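Long-range contacts in integral membrane indolylacetylinositol arabinosyltransferase EmbB (PDB 7BVC), which probably polymerises arabinose into the arabinan of mycobacterial cell-wall arabinogalactan, as a membrane-embedded arabinosyltransferase of the emb family that also binds ethambutol: residues L338-C343 and E391-T396; W348-R353 and A398-V403; P357-A362 and G555-L560. One frame throughout, in Å; residues are numbered along the deposited sequence.

In the fold
All three contacts lie in the membrane-embedded, GT-C-related part of the chain. Interactions 1 and 2 join the same pair, helix 342-355 with helix 391-411, their centres about 12 Å apart. Interaction 1, around the beginnings of both helices and nearer the ethambutol pocket, sets polar and small side chains together, whereas interaction 2 is purely aliphatic; both are partly buried. Interaction 3, about 13 Å from the centre of interaction 2 and farthest from the centre of the chain, is more fully buried. There the loop following helix 342-355 meets helix 554-570 through leucine, proline and two arginines, close to bound cardiolipin and to another chain. Interactions 2 and 3 touch, through S352 with P357 and Y402 with P556.

Interaction 1: residues L338-C343 and E391-T396; sequences LPDLIC and EGQIAT
The backbones run close together at two points, with CA of D340 6.5 Å from CA of G392 and CA of C343 6.4 Å from CA of T396. Residues 391-396 are helical, whereas 338-343 runs into helix 342-355; the carbonyl O of L338 accepts from N of both L341 and I342. G392 has no side chain on the flank facing D340, and the D340 carboxylate reaches in beside it. Both D340 and Q393 have CG anti to the carbonyl carbon. The Q393 chain then bends at chi2 (76°), which brings its amide up to both the P339 carbonyl and the D340 carboxylate; the D340 and Q393 side chains cross at about a right angle, their planar ends turned 51° apart. The CB of C343 is directed toward the other segment, its SG 3.9 Å from CG of Q393 and its CB 3.6 Å from OG1 of T396. That hydroxyl probably bonds back to the G392 carbonyl (T396 OG1 to G392 O 2.9 Å), though its position is less certain. L338 and L341 pack on helix 264-279. A glycine and other small residues let the two backbones come close, as is common where membrane helices pack, here around the beginnings of helices 342-355 and 391-411 in the GT-C-type membrane part, with the Q393 side chain about 10 Å from bound ethambutol.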
ATOM      1  N   LEU B 338      10.291 -29.981  15.235  1.00 46.28           N
ATOM      2  CA  LEU B 338       9.793 -31.328  14.966  1.00 46.28           C
ATOM      3  C   LEU B 338       8.279 -31.379  14.757  1.00 46.28           C
ATOM      4  O   LEU B 338       7.817 -32.082  13.842  1.00 46.28           O
ATOM      5  CB  LEU B 338      10.197 -32.270  16.101  1.00 46.28           C
ATOM      6  CG  LEU B 338      11.532 -32.995  15.936  1.00 46.28           C
ATOM      7  CD1 LEU B 338      11.738 -33.980  17.070  1.00 46.28           C
ATOM      8  CD2 LEU B 338      11.596 -33.698  14.595  1.00 46.28           C
ATOM      9  N   PRO B 339       7.456 -30.667  15.568  1.00 47.12           N
ATOM     10  CA  PRO B 339       6.001 -30.729  15.353  1.00 47.12           C
ATOM     11  C   PRO B 339       5.547 -30.118  14.036  1.00 47.12           C
ATOM     12  O   PRO B 339       4.346 -30.077  13.757  1.00 47.12           O
ATOM     13  CB  PRO B 339       5.434 -29.951  16.549  1.00 47.12           C
ATOM     14  CG  PRO B 339       6.553 -29.116  17.028  1.00 47.12           C
ATOM     15  CD  PRO B 339       7.767 -29.946  16.815  1.00 47.12           C
ATOM     16  N   ASP B 340       6.482 -29.636  13.223  1.00 49.52           N
ATOM     17  CA  ASP B 340       6.169 -29.191  11.874  1.00 49.52           C
ATOM     18  C   ASP B 340       6.541 -30.221  10.818  1.00 49.52           C
ATOM     19  O   ASP B 340       6.125 -30.083   9.663  1.00 49.52           O
ATOM     20  CB  ASP B 340       6.872 -27.863  11.575  1.00 49.52           C
ATOM     21  CG  ASP B 340       6.138 -26.677  12.165  1.00 49.52           C
ATOM     22  OD1 ASP B 340       6.763 -25.903  12.917  1.00 49.52           O
ATOM     23  OD2 ASP B 340       4.934 -26.518  11.878  1.00 49.52           O
ATOM     24  N   LEU B 341       7.315 -31.240  11.186  1.00 44.61           N
ATOM     25  CA  LEU B 341       7.557 -32.394  10.331  1.00 44.61           C
ATOM     26  C   LEU B 341       6.574 -33.518  10.629  1.00 44.61           C
ATOM     27  O   LEU B 341       6.082 -34.182   9.705  1.00 44.61           O
ATOM     28  CB  LEU B 341       8.994 -32.886  10.515  1.00 44.61           C
ATOM     29  CG  LEU B 341       9.404 -34.162   9.785  1.00 44.61           C
ATOM     30  CD1 LEU B 341       9.593 -33.892   8.306  1.00 44.61           C
ATOM     31  CD2 LEU B 341      10.671 -34.733  10.394  1.00 44.61           C
ATOM     32  N   ILE B 342       6.272 -33.730  11.912  1.00 44.77           N
ATOM     33  CA  ILE B 342       5.277 -34.733  12.279  1.00 44.77           C
ATOM     34  C   ILE B 342       3.919 -34.366  11.695  1.00 44.77           C
ATOM     35  O   ILE B 342       3.195 -35.225  11.171  1.00 44.77           O
ATOM     36  CB  ILE B 342       5.219 -34.889  13.809  1.00 44.77           C
ATOM     37  CG1 ILE B 342       6.604 -35.244  14.353  1.00 44.77           C
ATOM     38  CG2 ILE B 342       4.204 -35.946  14.200  1.00 44.77           C
ATOM     39  CD1 ILE B 342       6.666 -35.328  15.857  1.00 44.77           C
ATOM     40  N   CYS B 343       3.563 -33.081  11.752  1.00 45.70           N
ATOM     41  CA  CYS B 343       2.299 -32.639  11.177  1.00 45.70           C
ATOM     42  C   CYS B 343       2.278 -32.806   9.664  1.00 45.70           C
ATOM     43  O   CYS B 343       1.241 -33.168   9.104  1.00 45.70           O
ATOM     44  CB  CYS B 343       2.026 -31.184  11.554  1.00 45.70           C
ATOM     45  SG  CYS B 343       1.414 -30.959  13.239  1.00 45.70           S
ATOM     46  N   GLU B 391       0.816 -22.598  11.503  1.00 55.11           N
ATOM     47  CA  GLU B 391      -0.112 -22.786  10.397  1.00 55.11           C
ATOM     48  C   GLU B 391      -0.269 -24.249  10.012  1.00 55.11           C
ATOM     49  O   GLU B 391      -1.379 -24.682   9.680  1.00 55.11           O
ATOM     50  CB  GLU B 391       0.347 -21.985   9.177  1.00 55.11           C
ATOM     51  CG  GLU B 391       0.653 -20.527   9.468  1.00 55.11           C
ATOM     52  CD  GLU B 391      -0.580 -19.733   9.843  1.00 55.11           C
ATOM     53  OE1 GLU B 391      -1.688 -20.113   9.411  1.00 55.11           O
ATOM     54  OE2 GLU B 391      -0.445 -18.727  10.572  1.00 55.11           O
ATOM     55  N   GLY B 392       0.818 -25.021  10.059  1.00 52.52           N
ATOM     56  CA  GLY B 392       0.713 -26.441   9.774  1.00 52.52           C
ATOM     57  C   GLY B 392      -0.132 -27.172  10.799  1.00 52.52           C
ATOM     58  O   GLY B 392      -0.877 -28.093  10.459  1.00 52.52           O
ATOM     59  N   GLN B 393      -0.040 -26.761  12.065  1.00 52.11           N
ATOM     60  CA  GLN B 393      -0.859 -27.379  13.102  1.00 52.11           C
ATOM     61  C   GLN B 393      -2.339 -27.106  12.868  1.00 52.11           C
ATOM     62  O   GLN B 393      -3.175 -28.004  13.032  1.00 52.11           O
ATOM     63  CB  GLN B 393      -0.431 -26.874  14.478  1.00 52.11           C
ATOM     64  CG  GLN B 393       0.843 -27.505  15.007  1.00 52.11           C
ATOM     65  CD  GLN B 393       2.088 -26.946  14.348  1.00 52.11           C
ATOM     66  OE1 GLN B 393       2.803 -27.655  13.644  1.00 52.11           O
ATOM     67  NE2 GLN B 393       2.353 -25.667  14.576  1.00 52.11           N
ATOM     68  N   ILE B 394      -2.683 -25.881  12.474  1.00 50.70           N
ATOM     69  CA  ILE B 394      -4.083 -25.556  12.219  1.00 50.70           C
ATOM     70  C   ILE B 394      -4.585 -26.284  10.980  1.00 50.70           C
ATOM     71  O   ILE B 394      -5.729 -26.756  10.944  1.00 50.70           O
ATOM     72  CB  ILE B 394      -4.267 -24.032  12.103  1.00 50.70           C
ATOM     73  CG1 ILE B 394      -3.908 -23.356  13.425  1.00 50.70           C
ATOM     74  CG2 ILE B 394      -5.697 -23.697  11.727  1.00 50.70           C
ATOM     75  CD1 ILE B 394      -3.918 -21.853  13.360  1.00 50.70           C
ATOM     76  N   ALA B 395      -3.745 -26.398   9.949  1.00 48.81           N
ATOM     77  CA  ALA B 395      -4.135 -27.162   8.769  1.00 48.81           C
ATOM     78  C   ALA B 395      -4.376 -28.628   9.117  1.00 48.81           C
ATOM     79  O   ALA B 395      -5.354 -29.232   8.661  1.00 48.81           O
ATOM     80  CB  ALA B 395      -3.071 -27.035   7.681  1.00 48.81           C
ATOM     81  N   THR B 396      -3.506 -29.210   9.942  1.00 46.78           N
ATOM     82  CA  THR B 396      -3.688 -30.600  10.340  1.00 46.78           C
ATOM     83  C   THR B 396      -4.934 -30.779  11.197  1.00 46.78           C
ATOM     84  O   THR B 396      -5.641 -31.781  11.056  1.00 46.78           O
ATOM     85  CB  THR B 396      -2.452 -31.095  11.091  1.00 46.78           C
ATOM     86  OG1 THR B 396      -1.302 -30.968  10.250  1.00 46.78           O
ATOM     87  CG2 THR B 396      -2.614 -32.552  11.488  1.00 46.78           C
TER

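Interaction 2: residues W348-R353 and A398-V403; sequences WLLLSR and ALITYV
L350 carries this contact, pointing across the gap between two helical segments whose axes pass 10.6 Å apart at 35° to each other, both running in the same N-to-C sense. Its CG is anti to the carbonyl carbon and its chain continues extended (chi2 -175°), which carries CD1 out to I400 and V403, while L399 meets L350 at CB. L399 comes the other way: with CG anti to the backbone N (chi1 -166°), it slips in at the base of L350, where its CD2 lies 3.7 Å from L350 CB. The tip of L350 meets I400 obliquely, CD1 of L350 to CG1 of I400 at 3.7 Å, and also approaches V403, CD1 of L350 to CG2 of V403 at 4.4 Å. No hydrogen bond crosses; the join is aliphatic throughout. The L350 side chain is about 7 Å from bound 4'-phosphopantetheine. R353 makes a salt bridge to D266 on helix 264-279, and the W348 indole packs on helices 264-279 and 367-381. Helix 586-599 touches both L351 and L399, while T401 packs on helix 415-428, so the leucine contact sits within a larger helical bundle.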
ATOM      1  N   TRP B 348       0.066 -35.742   5.035  1.00 40.48           N
ATOM      2  CA  TRP B 348       0.212 -36.571   3.841  1.00 40.48           C
ATOM      3  C   TRP B 348      -0.501 -37.907   4.010  1.00 40.48           C
ATOM      4  O   TRP B 348      -1.208 -38.356   3.102  1.00 40.48           O
ATOM      5  CB  TRP B 348       1.682 -36.802   3.499  1.00 40.48           C
ATOM      6  CG  TRP B 348       1.853 -37.802   2.385  1.00 40.48           C
ATOM      7  CD1 TRP B 348       2.588 -38.951   2.421  1.00 40.48           C
ATOM      8  CD2 TRP B 348       1.260 -37.749   1.079  1.00 40.48           C
ATOM      9  NE1 TRP B 348       2.495 -39.611   1.220  1.00 40.48           N
ATOM     10  CE2 TRP B 348       1.686 -38.893   0.380  1.00 40.48           C
ATOM     11  CE3 TRP B 348       0.415 -36.842   0.432  1.00 40.48           C
ATOM     12  CZ2 TRP B 348       1.295 -39.155  -0.929  1.00 40.48           C
ATOM     13  CZ3 TRP B 348       0.029 -37.105  -0.867  1.00 40.48           C
ATOM     14  CH2 TRP B 348       0.469 -38.249  -1.534  1.00 40.48           C
ATOM     15  N   LEU B 349      -0.331 -38.552   5.168  1.00 41.64           N
ATOM     16  CA  LEU B 349      -1.015 -39.817   5.423  1.00 41.64           C
ATOM     17  C   LEU B 349      -2.523 -39.674   5.253  1.00 41.64           C
ATOM     18  O   LEU B 349      -3.159 -40.453   4.529  1.00 41.64           O
ATOM     19  CB  LEU B 349      -0.681 -40.314   6.828  1.00 41.64           C
ATOM     20  CG  LEU B 349      -1.381 -41.589   7.298  1.00 41.64           C
ATOM     21  CD1 LEU B 349      -0.845 -42.800   6.559  1.00 41.64           C
ATOM     22  CD2 LEU B 349      -1.225 -41.757   8.798  1.00 41.64           C
ATOM     23  N   LEU B 350      -3.111 -38.676   5.915  1.00 40.43           N
ATOM     24  CA  LEU B 350      -4.556 -38.496   5.856  1.00 40.43           C
ATOM     25  C   LEU B 350      -5.009 -38.149   4.444  1.00 40.43           C
ATOM     26  O   LEU B 350      -5.941 -38.762   3.915  1.00 40.43           O
ATOM     27  CB  LEU B 350      -4.994 -37.415   6.844  1.00 40.43           C
ATOM     28  CG  LEU B 350      -4.882 -37.782   8.324  1.00 40.43           C
ATOM     29  CD1 LEU B 350      -5.466 -36.688   9.195  1.00 40.43           C
ATOM     30  CD2 LEU B 350      -5.564 -39.107   8.597  1.00 40.43           C
ATOM     31  N   LEU B 351      -4.344 -37.184   3.805  1.00 41.63           N
ATOM     32  CA  LEU B 351      -4.745 -36.757   2.471  1.00 41.63           C
ATOM     33  C   LEU B 351      -4.661 -37.899   1.469  1.00 41.63           C
ATOM     34  O   LEU B 351      -5.462 -37.968   0.531  1.00 41.63           O
ATOM     35  CB  LEU B 351      -3.870 -35.588   2.024  1.00 41.63           C
ATOM     36  CG  LEU B 351      -4.230 -34.918   0.702  1.00 41.63           C
ATOM     37  CD1 LEU B 351      -5.518 -34.147   0.857  1.00 41.63           C
ATOM     38  CD2 LEU B 351      -3.109 -34.006   0.250  1.00 41.63           C
ATOM     39  N   SER B 352      -3.705 -38.808   1.646  1.00 41.43           N
ATOM     40  CA  SER B 352      -3.539 -39.882   0.679  1.00 41.43           C
ATOM     41  C   SER B 352      -4.425 -41.084   0.955  1.00 41.43           C
ATOM     42  O   SER B 352      -4.790 -41.793   0.011  1.00 41.43           O
ATOM     43  CB  SER B 352      -2.077 -40.332   0.637  1.00 41.43           C
ATOM     44  OG  SER B 352      -1.713 -40.999   1.832  1.00 41.43           O
ATOM     45  N   ARG B 353      -4.793 -41.345   2.211  1.00 45.46           N
ATOM     46  CA  ARG B 353      -5.511 -42.574   2.516  1.00 45.46           C
ATOM     47  C   ARG B 353      -6.888 -42.383   3.137  1.00 45.46           C
ATOM     48  O   ARG B 353      -7.520 -43.380   3.502  1.00 45.46           O
ATOM     49  CB  ARG B 353      -4.658 -43.461   3.433  1.00 45.46           C
ATOM     50  CG  ARG B 353      -3.623 -44.265   2.674  1.00 45.46           C
ATOM     51  CD  ARG B 353      -2.358 -44.465   3.481  1.00 45.46           C
ATOM     52  NE  ARG B 353      -1.316 -45.106   2.687  1.00 45.46           N
ATOM     53  CZ  ARG B 353      -0.492 -44.454   1.875  1.00 45.46           C
ATOM     54  NH1 ARG B 353      -0.586 -43.138   1.753  1.00 45.46           N
ATOM     55  NH2 ARG B 353       0.427 -45.115   1.188  1.00 45.46           N
ATOM     56  N   ALA B 398      -7.711 -28.886  11.041  1.00 45.42           N
ATOM     57  CA  ALA B 398      -8.840 -28.762  10.129  1.00 45.42           C
ATOM     58  C   ALA B 398      -8.982 -29.972   9.218  1.00 45.42           C
ATOM     59  O   ALA B 398     -10.088 -30.251   8.747  1.00 45.42           O
ATOM     60  CB  ALA B 398      -8.703 -27.492   9.292  1.00 45.42           C
ATOM     61  N   LEU B 399      -7.890 -30.692   8.954  1.00 44.06           N
ATOM     62  CA  LEU B 399      -7.997 -31.921   8.176  1.00 44.06           C
ATOM     63  C   LEU B 399      -8.517 -33.077   9.023  1.00 44.06           C
ATOM     64  O   LEU B 399      -9.328 -33.883   8.552  1.00 44.06           O
ATOM     65  CB  LEU B 399      -6.642 -32.274   7.563  1.00 44.06           C
ATOM     66  CG  LEU B 399      -6.640 -33.339   6.469  1.00 44.06           C
ATOM     67  CD1 LEU B 399      -7.319 -32.819   5.215  1.00 44.06           C
ATOM     68  CD2 LEU B 399      -5.221 -33.778   6.165  1.00 44.06           C
ATOM     69  N   ILE B 400      -8.061 -33.171  10.276  1.00 43.63           N
ATOM     70  CA  ILE B 400      -8.544 -34.221  11.170  1.00 43.63           C
ATOM     71  C   ILE B 400     -10.033 -34.052  11.437  1.00 43.63           C
ATOM     72  O   ILE B 400     -10.778 -35.035  11.526  1.00 43.63           O
ATOM     73  CB  ILE B 400      -7.730 -34.231  12.477  1.00 43.63           C
ATOM     74  CG1 ILE B 400      -6.280 -34.623  12.207  1.00 43.63           C
ATOM     75  CG2 ILE B 400      -8.339 -35.190  13.481  1.00 43.63           C
ATOM     76  CD1 ILE B 400      -5.396 -34.541  13.426  1.00 43.63           C
ATOM     77  N   THR B 401     -10.494 -32.805  11.563  1.00 44.82           N
ATOM     78  CA  THR B 401     -11.920 -32.565  11.776  1.00 44.82           C
ATOM     79  C   THR B 401     -12.745 -33.078  10.601  1.00 44.82           C
ATOM     80  O   THR B 401     -13.763 -33.758  10.788  1.00 44.82           O
ATOM     81  CB  THR B 401     -12.171 -31.075  12.002  1.00 44.82           C
ATOM     82  OG1 THR B 401     -11.440 -30.637  13.152  1.00 44.82           O
ATOM     83  CG2 THR B 401     -13.649 -30.814  12.223  1.00 44.82           C
ATOM     84  N   TYR B 402     -12.320 -32.755   9.378  1.00 45.29           N
ATOM     85  CA  TYR B 402     -13.013 -33.239   8.188  1.00 45.29           C
ATOM     86  C   TYR B 402     -13.007 -34.761   8.125  1.00 45.29           C
ATOM     87  O   TYR B 402     -14.030 -35.381   7.807  1.00 45.29           O
ATOM     88  CB  TYR B 402     -12.368 -32.639   6.938  1.00 45.29           C
ATOM     89  CG  TYR B 402     -12.851 -33.220   5.628  1.00 45.29           C
ATOM     90  CD1 TYR B 402     -14.025 -32.777   5.040  1.00 45.29           C
ATOM     91  CD2 TYR B 402     -12.118 -34.194   4.966  1.00 45.29           C
ATOM     92  CE1 TYR B 402     -14.465 -33.296   3.840  1.00 45.29           C
ATOM     93  CE2 TYR B 402     -12.550 -34.721   3.766  1.00 45.29           C
ATOM     94  CZ  TYR B 402     -13.724 -34.268   3.208  1.00 45.29           C
ATOM     95  OH  TYR B 402     -14.158 -34.789   2.012  1.00 45.29           O
ATOM     96  N   VAL B 403     -11.863 -35.383   8.423  1.00 43.72           N
ATOM     97  CA  VAL B 403     -11.778 -36.841   8.374  1.00 43.72           C
ATOM     98  C   VAL B 403     -12.724 -37.470   9.390  1.00 43.72           C
ATOM     99  O   VAL B 403     -13.418 -38.450   9.091  1.00 43.72           O
ATOM    100  CB  VAL B 403     -10.322 -37.295   8.592  1.00 43.72           C
ATOM    101  CG1 VAL B 403     -10.258 -38.793   8.805  1.00 43.72           C
ATOM    102  CG2 VAL B 403      -9.465 -36.893   7.408  1.00 43.72           C
TER

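Interaction 3: residues P357-A362 and G555-L560; sequences PRLGPA and GPAWRL
The irregular loop 357-362 passes beside helical residues 555-560, coming closest where CA of L359 is 5.7 Å from CA of P556. L359 has CG anti to the carbonyl carbon, and its CD2 branch lies over the start of this helical segment, 3.4 Å from P556 O and also against the side chains of P556 and A557. R358 meets the same proline, the two side chains crossing at about a right angle. Its carbonyl also touches the ring, R358 O to P556 CG at 3.8 Å. CG of R358 is anti to the backbone N (chi1 -173°) and the chain then bends at chi2, so the guanidinium turns one face to P556, with CG of the proline 4.2 Å above the centre of that plane. The R559 guanidinium in turn lies with a face over the P556 N of its own segment. The two arginine tips come near each other, R358 NH2 to R559 NH1 at 4.4 Å. E406 forms salt bridges with both R358 and R559, and R358 also pairs with an acidic side chain of another chain. A pair of like charges is thus probably made tolerable by the shared carboxylate, while the apolar leucine-proline contact lies beside it and the adjoining W558 touches bound cardiolipin.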
ATOM      1  N   PRO B 357      -9.595 -41.525  -1.392  1.00 44.60           N
ATOM      2  CA  PRO B 357     -10.518 -42.652  -1.596  1.00 44.60           C
ATOM      3  C   PRO B 357     -11.962 -42.326  -1.270  1.00 44.60           C
ATOM      4  O   PRO B 357     -12.856 -43.067  -1.693  1.00 44.60           O
ATOM      5  CB  PRO B 357      -9.967 -43.733  -0.658  1.00 44.60           C
ATOM      6  CG  PRO B 357      -8.547 -43.381  -0.480  1.00 44.60           C
ATOM      7  CD  PRO B 357      -8.525 -41.889  -0.447  1.00 44.60           C
ATOM      8  N   ARG B 358     -12.223 -41.246  -0.532  1.00 47.86           N
ATOM      9  CA  ARG B 358     -13.592 -40.876  -0.202  1.00 47.86           C
ATOM     10  C   ARG B 358     -14.288 -40.168  -1.357  1.00 47.86           C
ATOM     11  O   ARG B 358     -15.519 -40.208  -1.451  1.00 47.86           O
ATOM     12  CB  ARG B 358     -13.602 -39.991   1.047  1.00 47.86           C
ATOM     13  CG  ARG B 358     -14.982 -39.673   1.588  1.00 47.86           C
ATOM     14  CD  ARG B 358     -15.586 -40.866   2.300  1.00 47.86           C
ATOM     15  NE  ARG B 358     -16.819 -40.517   2.995  1.00 47.86           N
ATOM     16  CZ  ARG B 358     -18.031 -40.901   2.606  1.00 47.86           C
ATOM     17  NH1 ARG B 358     -18.175 -41.648   1.522  1.00 47.86           N
ATOM     18  NH2 ARG B 358     -19.097 -40.537   3.302  1.00 47.86           N
ATOM     19  N   LEU B 359     -13.527 -39.534  -2.246  1.00 45.92           N
ATOM     20  CA  LEU B 359     -14.092 -38.768  -3.349  1.00 45.92           C
ATOM     21  C   LEU B 359     -14.525 -39.635  -4.525  1.00 45.92           C
ATOM     22  O   LEU B 359     -14.944 -39.089  -5.548  1.00 45.92           O
ATOM     23  CB  LEU B 359     -13.086 -37.719  -3.830  1.00 45.92           C
ATOM     24  CG  LEU B 359     -12.836 -36.533  -2.899  1.00 45.92           C
ATOM     25  CD1 LEU B 359     -11.578 -35.788  -3.307  1.00 45.92           C
ATOM     26  CD2 LEU B 359     -14.028 -35.602  -2.896  1.00 45.92           C
ATOM     27  N   GLY B 360     -14.434 -40.956  -4.415  1.00 45.99           N
ATOM     28  CA  GLY B 360     -14.905 -41.833  -5.459  1.00 45.99           C
ATOM     29  C   GLY B 360     -13.828 -42.752  -5.996  1.00 45.99           C
ATOM     30  O   GLY B 360     -12.634 -42.552  -5.758  1.00 45.99           O
ATOM     31  N   PRO B 361     -14.235 -43.784  -6.734  1.00 49.08           N
ATOM     32  CA  PRO B 361     -13.269 -44.720  -7.319  1.00 49.08           C
ATOM     33  C   PRO B 361     -12.573 -44.214  -8.571  1.00 49.08           C
ATOM     34  O   PRO B 361     -11.813 -44.972  -9.179  1.00 49.08           O
ATOM     35  CB  PRO B 361     -14.143 -45.941  -7.641  1.00 49.08           C
ATOM     36  CG  PRO B 361     -15.481 -45.374  -7.903  1.00 49.08           C
ATOM     37  CD  PRO B 361     -15.627 -44.184  -6.999  1.00 49.08           C
ATOM     38  N   ALA B 362     -12.808 -42.967  -8.975  1.00 48.19           N
ATOM     39  CA  ALA B 362     -12.092 -42.374 -10.095  1.00 48.19           C
ATOM     40  C   ALA B 362     -10.978 -41.441  -9.654  1.00 48.19           C
ATOM     41  O   ALA B 362     -10.046 -41.206 -10.430  1.00 48.19           O
ATOM     42  CB  ALA B 362     -13.058 -41.605 -11.003  1.00 48.19           C
ATOM     43  N   GLY B 555     -21.616 -35.768  -2.739  1.00 54.31           N
ATOM     44  CA  GLY B 555     -21.565 -35.218  -1.404  1.00 54.31           C
ATOM     45  C   GLY B 555     -20.174 -34.831  -0.941  1.00 54.31           C
ATOM     46  O   GLY B 555     -19.923 -33.681  -0.558  1.00 54.31           O
ATOM     47  N   PRO B 556     -19.252 -35.797  -0.919  1.00 50.64           N
ATOM     48  CA  PRO B 556     -17.870 -35.482  -0.527  1.00 50.64           C
ATOM     49  C   PRO B 556     -17.182 -34.495  -1.451  1.00 50.64           C
ATOM     50  O   PRO B 556     -16.233 -33.831  -1.020  1.00 50.64           O
ATOM     51  CB  PRO B 556     -17.176 -36.849  -0.555  1.00 50.64           C
ATOM     52  CG  PRO B 556     -18.267 -37.830  -0.361  1.00 50.64           C
ATOM     53  CD  PRO B 556     -19.476 -37.250  -1.022  1.00 50.64           C
ATOM     54  N   ALA B 557     -17.619 -34.379  -2.705  1.00 52.43           N
ATOM     55  CA  ALA B 557     -17.007 -33.418  -3.613  1.00 52.43           C
ATOM     56  C   ALA B 557     -17.554 -32.014  -3.407  1.00 52.43           C
ATOM     57  O   ALA B 557     -16.828 -31.035  -3.613  1.00 52.43           O
ATOM     58  CB  ALA B 557     -17.213 -33.850  -5.063  1.00 52.43           C
ATOM     59  N   TRP B 558     -18.819 -31.892  -3.006  1.00 57.68           N
ATOM     60  CA  TRP B 558     -19.381 -30.576  -2.724  1.00 57.68           C
ATOM     61  C   TRP B 558     -18.960 -30.066  -1.353  1.00 57.68           C
ATOM     62  O   TRP B 558     -18.784 -28.855  -1.178  1.00 57.68           O
ATOM     63  CB  TRP B 558     -20.906 -30.619  -2.818  1.00 57.68           C
ATOM     64  CG  TRP B 558     -21.436 -30.518  -4.216  1.00 57.68           C
ATOM     65  CD1 TRP B 558     -21.955 -31.527  -4.970  1.00 57.68           C
ATOM     66  CD2 TRP B 558     -21.505 -29.339  -5.027  1.00 57.68           C
ATOM     67  NE1 TRP B 558     -22.339 -31.054  -6.197  1.00 57.68           N
ATOM     68  CE2 TRP B 558     -22.075 -29.712  -6.258  1.00 57.68           C
ATOM     69  CE3 TRP B 558     -21.139 -28.007  -4.832  1.00 57.68           C
ATOM     70  CZ2 TRP B 558     -22.286 -28.802  -7.287  1.00 57.68           C
ATOM     71  CZ3 TRP B 558     -21.350 -27.104  -5.854  1.00 57.68           C
ATOM     72  CH2 TRP B 558     -21.918 -27.504  -7.066  1.00 57.68           C
ATOM     73  N   ARG B 559     -18.792 -30.966  -0.379  1.00 54.12           N
ATOM     74  CA  ARG B 559     -18.376 -30.535   0.952  1.00 54.12           C
ATOM     75  C   ARG B 559     -16.982 -29.925   0.937  1.00 54.12           C
ATOM     76  O   ARG B 559     -16.705 -28.996   1.702  1.00 54.12           O
ATOM     77  CB  ARG B 559     -18.433 -31.707   1.929  1.00 54.12           C
ATOM     78  CG  ARG B 559     -19.837 -32.085   2.356  1.00 54.12           C
ATOM     79  CD  ARG B 559     -19.840 -33.351   3.191  1.00 54.12           C
ATOM     80  NE  ARG B 559     -20.958 -34.223   2.848  1.00 54.12           N
ATOM     81  CZ  ARG B 559     -20.912 -35.548   2.899  1.00 54.12           C
ATOM     82  NH1 ARG B 559     -19.799 -36.160   3.280  1.00 54.12           N
ATOM     83  NH2 ARG B 559     -21.976 -36.263   2.567  1.00 54.12           N
ATOM     84  N   LEU B 560     -16.099 -30.411   0.065  1.00 54.65           N
ATOM     85  CA  LEU B 560     -14.745 -29.866  -0.003  1.00 54.65           C
ATOM     86  C   LEU B 560     -14.755 -28.434  -0.528  1.00 54.65           C
ATOM     87  O   LEU B 560     -14.089 -27.550   0.028  1.00 54.65           O
ATOM     88  CB  LEU B 560     -13.875 -30.762  -0.881  1.00 54.65           C
ATOM     89  CG  LEU B 560     -12.388 -30.426  -0.956  1.00 54.65           C
ATOM     90  CD1 LEU B 560     -11.710 -30.739   0.366  1.00 54.65           C
ATOM     91  CD2 LEU B 560     -11.737 -31.192  -2.093  1.00 54.65           C
TER